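Local coordinates for protein dephospho-CoA kinase (Mycobacterium paratuberculosis, PDB 6N39) that probably catalyses the ATP-dependent phosphorylation of the 3'-hydroxyl group of dephospho-CoA, the last step of coenzyme A biosynthesis, at residues Glu298-Asp303 with Trp325-His330; Ile272-Glu277 with Thr339-Arg344; Ala292-Leu297 with His330-Pro335; Gln351-Leu356 with Arg403-Ala408. One frame throughout, in Å; residues are numbered along the deposited sequence.

Contact 1 of 4, residues Glu298-Asp303 with Trp325-His330; sequences EHITAD and WHKRIH. With ACT (acetate ion), chain E.
Ala302 and His326 face each other in a single beta bridge that holds the 298-303 loop against the approach to edge strand 328-331, in the GrpB-like (UPF0157) domain. Backbone bonds flank the bridge: Lys327 N donates to Thr301 O (3.0 Å), and Asp303 N to Trp325 O (3.1 Å). Trp325 O also receives a bond from a water that donates to Asp303 OD2. A second water joins the backbones beyond the bridge, donating a hydrogen bond to Ile300 O and accepting one from Ile329 N. Alongside, CB and CG2 of Ile300 each lie 3.6 Å from Ile329 CG2.

The Lys327 chain, extended beyond CG, crosses the Asp303 side chain at about a right angle. Its NZ forms a salt bridge with Asp303 OD1 (2.7 Å), approaching on the syn side and 28° out of the carboxylate plane. The same NZ is hydrogen-bonded to His342 ND1, while Asp303 OD2 has a salt bridge to Arg344 NE, and the carboxylate probably eases the repulsion between Lys327 and Arg344.

Arg328 turns the other way, with NE paired to Asp283 and NH1 shared between Lys327 O and an acetate, probably from the crystallisation liquor. Acetate OXT takes Arg328 NH2 at 2.7 Å, near the guanidinium plane, and acetate O meets the edge of the His326 ring, where ND1 donates to it at 2.7 Å in an almost straight bond (175°).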
# COMPACT_ATOMS: atom_id res chain seq x y z
N GLU A 298 -8.48 18.15 6.80
CA GLU A 298 -7.88 19.48 6.88
C GLU A 298 -8.12 20.15 8.24
O GLU A 298 -7.27 20.92 8.69
CB GLU A 298 -8.41 20.35 5.73
CG GLU A 298 -7.39 21.35 5.18
CD GLU A 298 -6.08 20.70 4.69
OE1 GLU A 298 -6.11 19.64 4.01
OE2 GLU A 298 -5.01 21.26 5.00
N HIS A 299 -9.25 19.86 8.90
CA HIS A 299 -9.60 20.58 10.12
C HIS A 299 -9.35 19.78 11.40
O HIS A 299 -9.99 20.05 12.42
CB HIS A 299 -11.05 21.02 10.07
CG HIS A 299 -11.37 21.82 8.85
ND1 HIS A 299 -10.92 23.12 8.69
CD2 HIS A 299 -12.03 21.51 7.72
CE1 HIS A 299 -11.33 23.57 7.52
NE2 HIS A 299 -12.00 22.62 6.91
N ILE A 300 -8.46 18.79 11.36
CA ILE A 300 -8.01 18.12 12.58
C ILE A 300 -6.53 18.42 12.73
O ILE A 300 -5.71 17.96 11.93
CB ILE A 300 -8.27 16.61 12.56
CG1 ILE A 300 -9.76 16.32 12.31
CG2 ILE A 300 -7.82 15.97 13.88
CD1 ILE A 300 -10.09 14.84 12.29
N THR A 301 -6.18 19.22 13.75
CA THR A 301 -4.81 19.66 13.94
C THR A 301 -4.28 19.40 15.35
O THR A 301 -3.20 19.91 15.68
CB THR A 301 -4.68 21.15 13.60
OG1 THR A 301 -5.68 21.89 14.30
CG2 THR A 301 -4.85 21.37 12.10
N ALA A 302 -4.98 18.62 16.17
CA ALA A 302 -4.49 18.27 17.50
C ALA A 302 -5.22 17.03 17.99
O ALA A 302 -6.30 16.69 17.49
CB ALA A 302 -4.68 19.43 18.50
N ASP A 303 -4.59 16.32 18.94
CA ASP A 303 -5.28 15.35 19.79
C ASP A 303 -5.93 16.08 20.97
O ASP A 303 -5.72 17.28 21.19
CB ASP A 303 -4.30 14.28 20.31
CG ASP A 303 -3.70 13.42 19.19
OD1 ASP A 303 -4.46 12.81 18.41
OD2 ASP A 303 -2.46 13.34 19.10
N TRP A 325 0.46 19.30 21.61
CA TRP A 325 -0.51 18.28 21.24
C TRP A 325 -0.94 18.37 19.78
O TRP A 325 -1.78 17.58 19.34
CB TRP A 325 -1.75 18.35 22.16
CG TRP A 325 -1.45 17.88 23.56
CD1 TRP A 325 -1.21 18.66 24.66
CD2 TRP A 325 -1.33 16.52 24.00
NE1 TRP A 325 -0.96 17.86 25.75
CE2 TRP A 325 -1.01 16.55 25.37
CE3 TRP A 325 -1.43 15.28 23.35
CZ2 TRP A 325 -0.83 15.38 26.12
CZ3 TRP A 325 -1.25 14.11 24.10
CH2 TRP A 325 -0.95 14.18 25.47
N HIS A 326 -0.36 19.29 19.00
CA HIS A 326 -0.77 19.41 17.60
C HIS A 326 -0.23 18.26 16.77
O HIS A 326 0.72 17.57 17.16
CB HIS A 326 -0.30 20.74 17.01
CG HIS A 326 -1.04 21.92 17.55
ND1 HIS A 326 -1.41 22.99 16.76
CD2 HIS A 326 -1.52 22.19 18.79
CE1 HIS A 326 -2.06 23.88 17.50
NE2 HIS A 326 -2.14 23.41 18.73
N LYS A 327 -0.87 18.04 15.62
CA LYS A 327 -0.54 16.94 14.71
C LYS A 327 -1.17 17.23 13.35
O LYS A 327 -1.86 18.24 13.15
CB LYS A 327 -1.03 15.60 15.27
CG LYS A 327 -2.57 15.46 15.27
CD LYS A 327 -3.00 14.03 15.68
CE LYS A 327 -4.47 13.76 15.38
NZ LYS A 327 -4.86 12.37 15.76
N ARG A 328 -0.94 16.32 12.40
CA ARG A 328 -1.78 16.22 11.22
C ARG A 328 -2.35 14.80 11.16
O ARG A 328 -1.86 13.90 11.83
CB ARG A 328 -1.01 16.55 9.91
CG ARG A 328 -0.29 17.91 9.90
CD ARG A 328 -1.22 19.12 9.90
NE ARG A 328 -0.49 20.41 9.90
CZ ARG A 328 -0.32 21.22 10.95
NH1 ARG A 328 -0.84 20.92 12.14
NH2 ARG A 328 0.35 22.36 10.81
N ILE A 329 -3.41 14.61 10.37
CA ILE A 329 -3.97 13.27 10.21
C ILE A 329 -4.54 13.16 8.80
O ILE A 329 -5.20 14.08 8.30
CB ILE A 329 -5.03 12.93 11.29
CG1 ILE A 329 -5.63 11.52 11.07
CG2 ILE A 329 -6.12 14.00 11.34
CD1 ILE A 329 -6.73 11.13 12.17
N HIS A 330 -4.21 12.06 8.14
CA HIS A 330 -4.74 11.69 6.84
C HIS A 330 -5.53 10.40 7.01
O HIS A 330 -5.44 9.73 8.04
CB HIS A 330 -3.61 11.45 5.82
CG HIS A 330 -2.75 12.65 5.55
ND1 HIS A 330 -2.54 13.14 4.28
CD2 HIS A 330 -2.03 13.44 6.38
CE1 HIS A 330 -1.74 14.19 4.34
NE2 HIS A 330 -1.40 14.39 5.60
C ACT E . 0.08 24.04 13.80
O ACT E . -0.76 23.14 14.10
OXT ACT E . 0.73 24.20 12.71
CH3 ACT E . 0.37 25.11 14.94
O HOH W 1 -4.74 17.31 9.55
O HOH W 2 -0.70 15.06 19.22

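Contact 2 of 4, residues Ile272-Glu277 with Thr339-Arg344; sequences IQITVE and TNVHIR
The guanidinium of Arg344 receives Gln273 OE1 at its edge and has CB of His342 over one face, offset toward the rim. Arg344 NH1 donates to OE1 at 2.9 Å, close to the guanidinium plane, although the amide and guanidinium planes stand 71° apart. With CG anti to the backbone N (chi1 179°) and the chain extended, the Gln273 side chain crosses that of Arg344 at about a right angle. The ring of His342 has Ile272 O near its plane, 3.6 Å from CD2; its nitrogens have Lys327 and, at NE2, Asp271 as hydrogen-bond partners.

Strands 272-276 and 339-344 run parallel, with Ile272 beside Val341 and Ile274 beside Ile343. Five backbone bonds join them, from Ile272 N to Asn340 O at one end to Val276 N to Arg344 O at the other. The face carrying these four side chains is apolar: Ile274 CD1 touches Val341 CG1 at 3.6 Å. At the strand end Val276 CG1 meets Ile343 CG2, also at 3.6 Å.

These are the two central strands of the mixed sheet, between strands 249-253 and 328-331. Helix 228-243 covers the Ile272 and Val341 face, while helix 349-363 packs on the face of Gln273 and Arg344, a partner of Asp303.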
# COMPACT_ATOMS: atom_id res chain seq x y z
N ILE A 272 -1.90 4.07 11.82
CA ILE A 272 -0.47 4.18 11.58
C ILE A 272 0.00 5.53 12.10
O ILE A 272 -0.69 6.53 11.93
CB ILE A 272 -0.14 4.09 10.07
CG1 ILE A 272 -0.75 2.84 9.44
CG2 ILE A 272 1.38 4.16 9.89
CD1 ILE A 272 -0.18 1.51 10.01
N GLN A 273 1.19 5.58 12.70
CA GLN A 273 1.80 6.86 13.04
C GLN A 273 3.07 7.05 12.23
O GLN A 273 3.96 6.19 12.26
CB GLN A 273 2.11 6.95 14.54
CG GLN A 273 2.78 8.27 14.91
CD GLN A 273 3.01 8.43 16.39
OE1 GLN A 273 2.23 9.10 17.07
NE2 GLN A 273 4.08 7.80 16.90
N ILE A 274 3.16 8.17 11.53
CA ILE A 274 4.42 8.66 10.96
C ILE A 274 4.99 9.68 11.93
O ILE A 274 4.34 10.70 12.23
CB ILE A 274 4.19 9.29 9.58
CG1 ILE A 274 3.53 8.30 8.61
CG2 ILE A 274 5.51 9.82 9.03
CD1 ILE A 274 3.14 8.95 7.27
N THR A 275 6.21 9.43 12.41
CA THR A 275 6.93 10.38 13.25
C THR A 275 7.77 11.29 12.36
O THR A 275 8.55 10.80 11.54
CB THR A 275 7.82 9.65 14.26
OG1 THR A 275 7.01 8.91 15.18
CG2 THR A 275 8.64 10.64 15.06
N VAL A 276 7.60 12.61 12.51
CA VAL A 276 8.35 13.59 11.72
C VAL A 276 9.12 14.48 12.68
O VAL A 276 8.96 14.41 13.90
CB VAL A 276 7.44 14.44 10.80
CG1 VAL A 276 6.72 13.55 9.79
CG2 VAL A 276 6.41 15.24 11.64
N GLU A 277 9.97 15.34 12.11
CA GLU A 277 10.79 16.17 12.98
C GLU A 277 10.14 17.50 13.34
O GLU A 277 10.58 18.14 14.29
CB GLU A 277 12.16 16.42 12.34
CG GLU A 277 12.24 17.61 11.44
CD GLU A 277 13.63 17.80 10.85
OE1 GLU A 277 13.74 18.36 9.73
OE2 GLU A 277 14.62 17.37 11.50
N THR A 339 -8.05 3.28 6.93
CA THR A 339 -6.74 3.49 7.55
C THR A 339 -6.66 4.94 8.03
O THR A 339 -6.96 5.85 7.26
CB THR A 339 -5.60 3.26 6.53
OG1 THR A 339 -5.78 2.03 5.83
CG2 THR A 339 -4.24 3.27 7.21
N ASN A 340 -6.23 5.14 9.27
CA ASN A 340 -5.88 6.47 9.77
C ASN A 340 -4.37 6.61 9.80
O ASN A 340 -3.67 5.71 10.26
CB ASN A 340 -6.43 6.70 11.18
CG ASN A 340 -7.91 6.72 11.24
OD1 ASN A 340 -8.57 7.20 10.32
ND2 ASN A 340 -8.47 6.20 12.33
N VAL A 341 -3.86 7.75 9.33
CA VAL A 341 -2.42 8.00 9.32
C VAL A 341 -2.17 9.26 10.12
O VAL A 341 -2.36 10.38 9.63
CB VAL A 341 -1.86 8.12 7.89
CG1 VAL A 341 -0.36 8.41 7.91
CG2 VAL A 341 -2.12 6.84 7.10
N HIS A 342 -1.75 9.10 11.37
CA HIS A 342 -1.44 10.22 12.25
C HIS A 342 0.00 10.66 12.01
O HIS A 342 0.90 9.83 11.98
CB HIS A 342 -1.62 9.82 13.73
CG HIS A 342 -2.94 9.16 14.02
ND1 HIS A 342 -4.03 9.86 14.48
CD2 HIS A 342 -3.33 7.86 13.95
CE1 HIS A 342 -5.05 9.03 14.66
NE2 HIS A 342 -4.64 7.81 14.34
N ILE A 343 0.22 11.96 11.88
CA ILE A 343 1.57 12.50 11.68
C ILE A 343 1.88 13.34 12.91
O ILE A 343 1.25 14.39 13.13
CB ILE A 343 1.66 13.34 10.40
CG1 ILE A 343 1.05 12.57 9.22
CG2 ILE A 343 3.12 13.72 10.12
CD1 ILE A 343 1.16 13.32 7.92
N ARG A 344 2.87 12.89 13.69
CA ARG A 344 3.18 13.48 14.98
C ARG A 344 4.67 13.75 15.09
O ARG A 344 5.49 13.08 14.44
CB ARG A 344 2.70 12.56 16.14
CG ARG A 344 1.16 12.30 16.14
CD ARG A 344 0.71 11.92 17.57
NE ARG A 344 -0.74 11.71 17.68
CZ ARG A 344 -1.35 10.56 17.41
NH1 ARG A 344 -0.64 9.50 17.01
NH2 ARG A 344 -2.68 10.47 17.56

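Contact 3 of 4, residues Ala292-Leu297 with His330-Pro335; sequences AGYPRL and HASADP
The His330 side chain donates from ND1 to the backbone O of Tyr294 at 3.0 Å. The acceptor lies in the imidazole plane, whereas the donor stands 39° out of the carbonyl plane. At another point on the ring edge, NE2 is hydrogen-bonded to a water that accepts from Arg296 NH1. Backbone bonds run from Ala331 N to Pro295 O and from Ala333 N to Gly293 O, both 3.0 Å long.

A CH-pi contact covers one face of the imidazole, with Arg296 CB 3.7 Å from the centroid of the His330 ring. Farther out, Arg296 CD comes 3.6 Å from His330 NE2 before the guanidinium reaches salt bridges with Glu298 and Asp283.

In the apolar packing Pro295 CD rests 3.9 Å from Ala333 CB. Nearby, the Tyr294 ring passes Ser332, with CE2 3.8 Å from Ser332 CB and the tyrosine hydroxyl hydrogen-bonded to Arg238.

Gly293, at positive phi, ends helix 286-291 in a Schellman motif, and Ser332 OG accepts from Asp334 N in an ST turn. The loop leaving helix 286-291 lies along edge strand 328-331 of the GrpB-like domain, bridged once at Arg296 and His330, with Gly293 and Ala333 bonded beyond the strand end.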
# COMPACT_ATOMS: atom_id res chain seq x y z
N ALA A 292 -0.11 8.72 -2.72
CA ALA A 292 -0.06 7.34 -2.24
C ALA A 292 -1.41 6.82 -1.76
O ALA A 292 -1.48 5.67 -1.33
CB ALA A 292 0.97 7.21 -1.11
N GLY A 293 -2.47 7.63 -1.81
CA GLY A 293 -3.81 7.17 -1.52
C GLY A 293 -4.48 7.75 -0.27
O GLY A 293 -5.54 7.24 0.12
N TYR A 294 -3.94 8.81 0.32
CA TYR A 294 -4.35 9.26 1.66
C TYR A 294 -4.60 10.76 1.69
O TYR A 294 -3.68 11.55 1.95
CB TYR A 294 -3.29 8.88 2.70
CG TYR A 294 -2.94 7.41 2.73
CD1 TYR A 294 -1.94 6.89 1.88
CD2 TYR A 294 -3.58 6.54 3.61
CE1 TYR A 294 -1.63 5.53 1.89
CE2 TYR A 294 -3.26 5.20 3.64
CZ TYR A 294 -2.29 4.69 2.79
OH TYR A 294 -2.02 3.34 2.82
N PRO A 295 -5.83 11.21 1.42
CA PRO A 295 -6.15 12.63 1.59
C PRO A 295 -5.99 13.06 3.05
O PRO A 295 -6.16 12.26 3.98
CB PRO A 295 -7.62 12.74 1.13
CG PRO A 295 -7.82 11.55 0.20
CD PRO A 295 -6.94 10.45 0.80
N ARG A 296 -5.73 14.35 3.24
CA ARG A 296 -5.64 14.92 4.58
C ARG A 296 -7.02 15.34 5.09
O ARG A 296 -7.86 15.82 4.34
CB ARG A 296 -4.71 16.12 4.59
CG ARG A 296 -4.56 16.75 6.00
CD ARG A 296 -3.23 17.44 6.16
NE ARG A 296 -3.29 18.83 5.71
CZ ARG A 296 -2.26 19.68 5.79
NH1 ARG A 296 -1.08 19.27 6.30
NH2 ARG A 296 -2.42 20.94 5.37
N LEU A 297 -7.25 15.14 6.40
CA LEU A 297 -8.41 15.75 7.07
C LEU A 297 -7.99 17.14 7.51
O LEU A 297 -7.22 17.30 8.47
CB LEU A 297 -8.86 14.90 8.25
CG LEU A 297 -9.38 13.55 7.74
CD1 LEU A 297 -9.36 12.48 8.79
CD2 LEU A 297 -10.80 13.73 7.20
N HIS A 330 -4.21 12.06 8.14
CA HIS A 330 -4.74 11.69 6.84
C HIS A 330 -5.53 10.40 7.01
O HIS A 330 -5.44 9.73 8.04
CB HIS A 330 -3.61 11.45 5.82
CG HIS A 330 -2.75 12.65 5.55
ND1 HIS A 330 -2.54 13.14 4.28
CD2 HIS A 330 -2.03 13.44 6.38
CE1 HIS A 330 -1.74 14.19 4.34
NE2 HIS A 330 -1.40 14.39 5.60
N ALA A 331 -6.26 10.01 5.97
CA ALA A 331 -6.87 8.68 6.01
C ALA A 331 -6.97 8.13 4.60
O ALA A 331 -6.91 8.88 3.62
CB ALA A 331 -8.27 8.70 6.67
N SER A 332 -7.13 6.81 4.51
CA SER A 332 -7.17 6.19 3.19
C SER A 332 -8.46 6.55 2.47
O SER A 332 -9.52 6.63 3.08
CB SER A 332 -7.04 4.68 3.29
OG SER A 332 -7.16 4.09 2.01
N ALA A 333 -8.36 6.75 1.15
CA ALA A 333 -9.51 6.90 0.28
C ALA A 333 -10.04 5.55 -0.22
O ALA A 333 -11.02 5.53 -0.96
CB ALA A 333 -9.16 7.79 -0.91
N ASP A 334 -9.39 4.44 0.14
CA ASP A 334 -9.74 3.12 -0.38
C ASP A 334 -10.79 2.48 0.52
O ASP A 334 -10.46 2.11 1.66
CB ASP A 334 -8.48 2.26 -0.46
CG ASP A 334 -8.74 0.86 -1.05
OD1 ASP A 334 -9.89 0.51 -1.35
OD2 ASP A 334 -7.75 0.13 -1.24
N PRO A 335 -12.05 2.33 0.08
CA PRO A 335 -13.05 1.72 0.98
C PRO A 335 -12.76 0.27 1.33
O PRO A 335 -13.35 -0.24 2.28
CB PRO A 335 -14.37 1.86 0.19
CG PRO A 335 -13.94 1.92 -1.25
CD PRO A 335 -12.61 2.65 -1.25
O HOH W 3 -0.01 16.84 6.55

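Contact 4 of 4, residues Gln351-Leu356 with Arg403-Ala408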
# COMPACT_ATOMS: atom_id res chain seq x y z
N GLN A 351 2.92 11.75 20.14
CA GLN A 351 3.83 10.82 19.45
C GLN A 351 4.31 9.71 20.38
O GLN A 351 4.41 8.54 19.99
CB GLN A 351 5.02 11.62 18.90
CG GLN A 351 5.98 10.86 17.97
CD GLN A 351 7.10 10.17 18.74
OE1 GLN A 351 7.45 10.58 19.84
NE2 GLN A 351 7.68 9.12 18.14
N GLN A 352 4.63 10.05 21.63
CA GLN A 352 5.11 9.03 22.56
C GLN A 352 3.97 8.12 23.00
O GLN A 352 4.12 6.89 23.04
CB GLN A 352 5.76 9.72 23.76
CG GLN A 352 6.94 10.61 23.37
CD GLN A 352 8.23 9.85 23.42
OE1 GLN A 352 8.63 9.39 24.48
NE2 GLN A 352 8.89 9.68 22.26
N PHE A 353 2.81 8.71 23.30
CA PHE A 353 1.69 7.94 23.83
C PHE A 353 1.18 6.93 22.81
O PHE A 353 0.76 5.83 23.20
CB PHE A 353 0.56 8.89 24.26
CG PHE A 353 -0.58 8.19 24.92
CD1 PHE A 353 -0.33 7.28 25.96
CD2 PHE A 353 -1.89 8.41 24.51
CE1 PHE A 353 -1.38 6.61 26.58
CE2 PHE A 353 -2.94 7.76 25.14
CZ PHE A 353 -2.69 6.85 26.18
N ALA A 354 1.17 7.27 21.51
CA ALA A 354 0.67 6.31 20.53
C ALA A 354 1.49 5.01 20.54
O ALA A 354 0.94 3.91 20.37
CB ALA A 354 0.68 6.93 19.12
N LEU A 355 2.80 5.11 20.74
CA LEU A 355 3.66 3.92 20.83
C LEU A 355 3.51 3.23 22.19
O LEU A 355 3.41 1.97 22.28
CB LEU A 355 5.12 4.35 20.59
CG LEU A 355 5.43 5.05 19.25
CD1 LEU A 355 6.86 5.54 19.20
CD2 LEU A 355 5.18 4.12 18.05
N LEU A 356 3.45 4.04 23.25
CA LEU A 356 3.35 3.49 24.60
C LEU A 356 2.06 2.69 24.77
O LEU A 356 2.06 1.65 25.44
CB LEU A 356 3.42 4.62 25.63
CG LEU A 356 3.09 4.24 27.09
CD1 LEU A 356 4.04 3.16 27.61
CD2 LEU A 356 3.11 5.47 28.04
N ARG A 403 -2.18 5.72 33.75
CA ARG A 403 -1.75 4.38 34.11
C ARG A 403 -0.64 3.90 33.18
O ARG A 403 0.33 3.29 33.63
CB ARG A 403 -2.93 3.41 34.08
CG ARG A 403 -3.93 3.59 35.22
CD ARG A 403 -5.33 3.20 34.76
NE ARG A 403 -5.45 1.77 34.49
CZ ARG A 403 -6.46 1.22 33.83
NH1 ARG A 403 -7.44 1.99 33.35
NH2 ARG A 403 -6.50 -0.09 33.65
N ALA A 404 -0.80 4.13 31.88
CA ALA A 404 0.24 3.78 30.93
C ALA A 404 1.56 4.44 31.30
O ALA A 404 2.61 3.79 31.28
CB ALA A 404 -0.17 4.18 29.51
N TRP A 405 1.52 5.72 31.68
CA TRP A 405 2.79 6.36 32.01
C TRP A 405 3.32 5.89 33.36
O TRP A 405 4.55 5.85 33.55
CB TRP A 405 2.64 7.88 31.95
CG TRP A 405 2.81 8.34 30.52
CD1 TRP A 405 1.83 8.78 29.66
CD2 TRP A 405 4.03 8.35 29.77
NE1 TRP A 405 2.38 9.07 28.43
CE2 TRP A 405 3.73 8.81 28.47
CE3 TRP A 405 5.36 8.03 30.07
CZ2 TRP A 405 4.70 8.97 27.49
CZ3 TRP A 405 6.32 8.17 29.09
CH2 TRP A 405 5.98 8.64 27.81
N ASP A 406 2.45 5.49 34.28
CA ASP A 406 2.93 4.86 35.52
C ASP A 406 3.68 3.57 35.20
O ASP A 406 4.76 3.31 35.74
CB ASP A 406 1.76 4.57 36.45
CG ASP A 406 1.48 5.70 37.40
OD1 ASP A 406 2.40 6.49 37.66
OD2 ASP A 406 0.33 5.79 37.90
N TRP A 407 3.11 2.75 34.32
CA TRP A 407 3.77 1.52 33.89
C TRP A 407 5.08 1.83 33.19
O TRP A 407 6.08 1.12 33.38
CB TRP A 407 2.83 0.74 32.97
CG TRP A 407 3.43 -0.50 32.38
CD1 TRP A 407 3.49 -1.74 32.96
CD2 TRP A 407 4.06 -0.62 31.11
NE1 TRP A 407 4.12 -2.62 32.11
CE2 TRP A 407 4.48 -1.95 30.97
CE3 TRP A 407 4.32 0.28 30.07
CZ2 TRP A 407 5.14 -2.42 29.83
CZ3 TRP A 407 4.97 -0.18 28.93
CH2 TRP A 407 5.37 -1.52 28.83
N ALA A 408 5.10 2.88 32.35
CA ALA A 408 6.33 3.24 31.65
C ALA A 408 7.42 3.65 32.62
O ALA A 408 8.58 3.27 32.46
CB ALA A 408 6.06 4.36 30.65
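Gln352, whose CB meets the edge of the Trp405 ring, helps to grip Gln351 OE1: its NE2 donates to that oxygen at 3.0 Å, in the carbonyl plane and on a lone pair. Gly347 N is a second partner of the same oxygen, and Gln352 OE1 is hydrogen-bonded to Thr312. The polar ends are thus engaged beside the interface, leaving aliphatic and aromatic groups to meet across it.

Leu356 is a knob in a hole formed by Ala404, Trp405, Trp407 and Ala408. Its CG is anti to the backbone N (chi1 170°), and the two methyls divide the work. CD2 sits over the Trp405 face, 3.5 Å from the centroid of the five-membered ring and 14° off its normal, in a CH-pi contact. CD1 meets the edge of Trp407, 3.7 Å from CZ3, and also touches Ala408 CB at 3.8 Å. Phe353 turns its ring edge to Ala404, with CE1 4.0 Å from CB; Tyr401 packs edge-to-face with both Phe353 and Trp405.

The segments of helices 349-363 and 386-411 cross at 80°, their axes 10.8 Å apart. Leu356 and the tryptophans together fill this wide separation, which implies a joint held by dispersion and CH-pi contacts rather than by polar bonds between the segments.

Overall arrangement
Along the chain from the N terminus, the first segment to take part lies on strand 270-276, and contact 2 closes the longest of three concentric loops when strand 339-345 pairs with it. Contact 3 closes a shorter loop within that one, and contact 1 the innermost. Contacts 1 and 3 share His330, so segments 292-297 and 298-303 border successive parts of the path through strand 328-331. That strand pairs with 339-345, linking both loops to the sheet of contact 2. Contact 4 follows in series and joins helices 349-363 and 386-411. Its first helix packs on contact 2, where Gln351 bonds to Gln273 and Thr275, while contacts 3 and 4 remain about 13 Å apart at their nearest atoms.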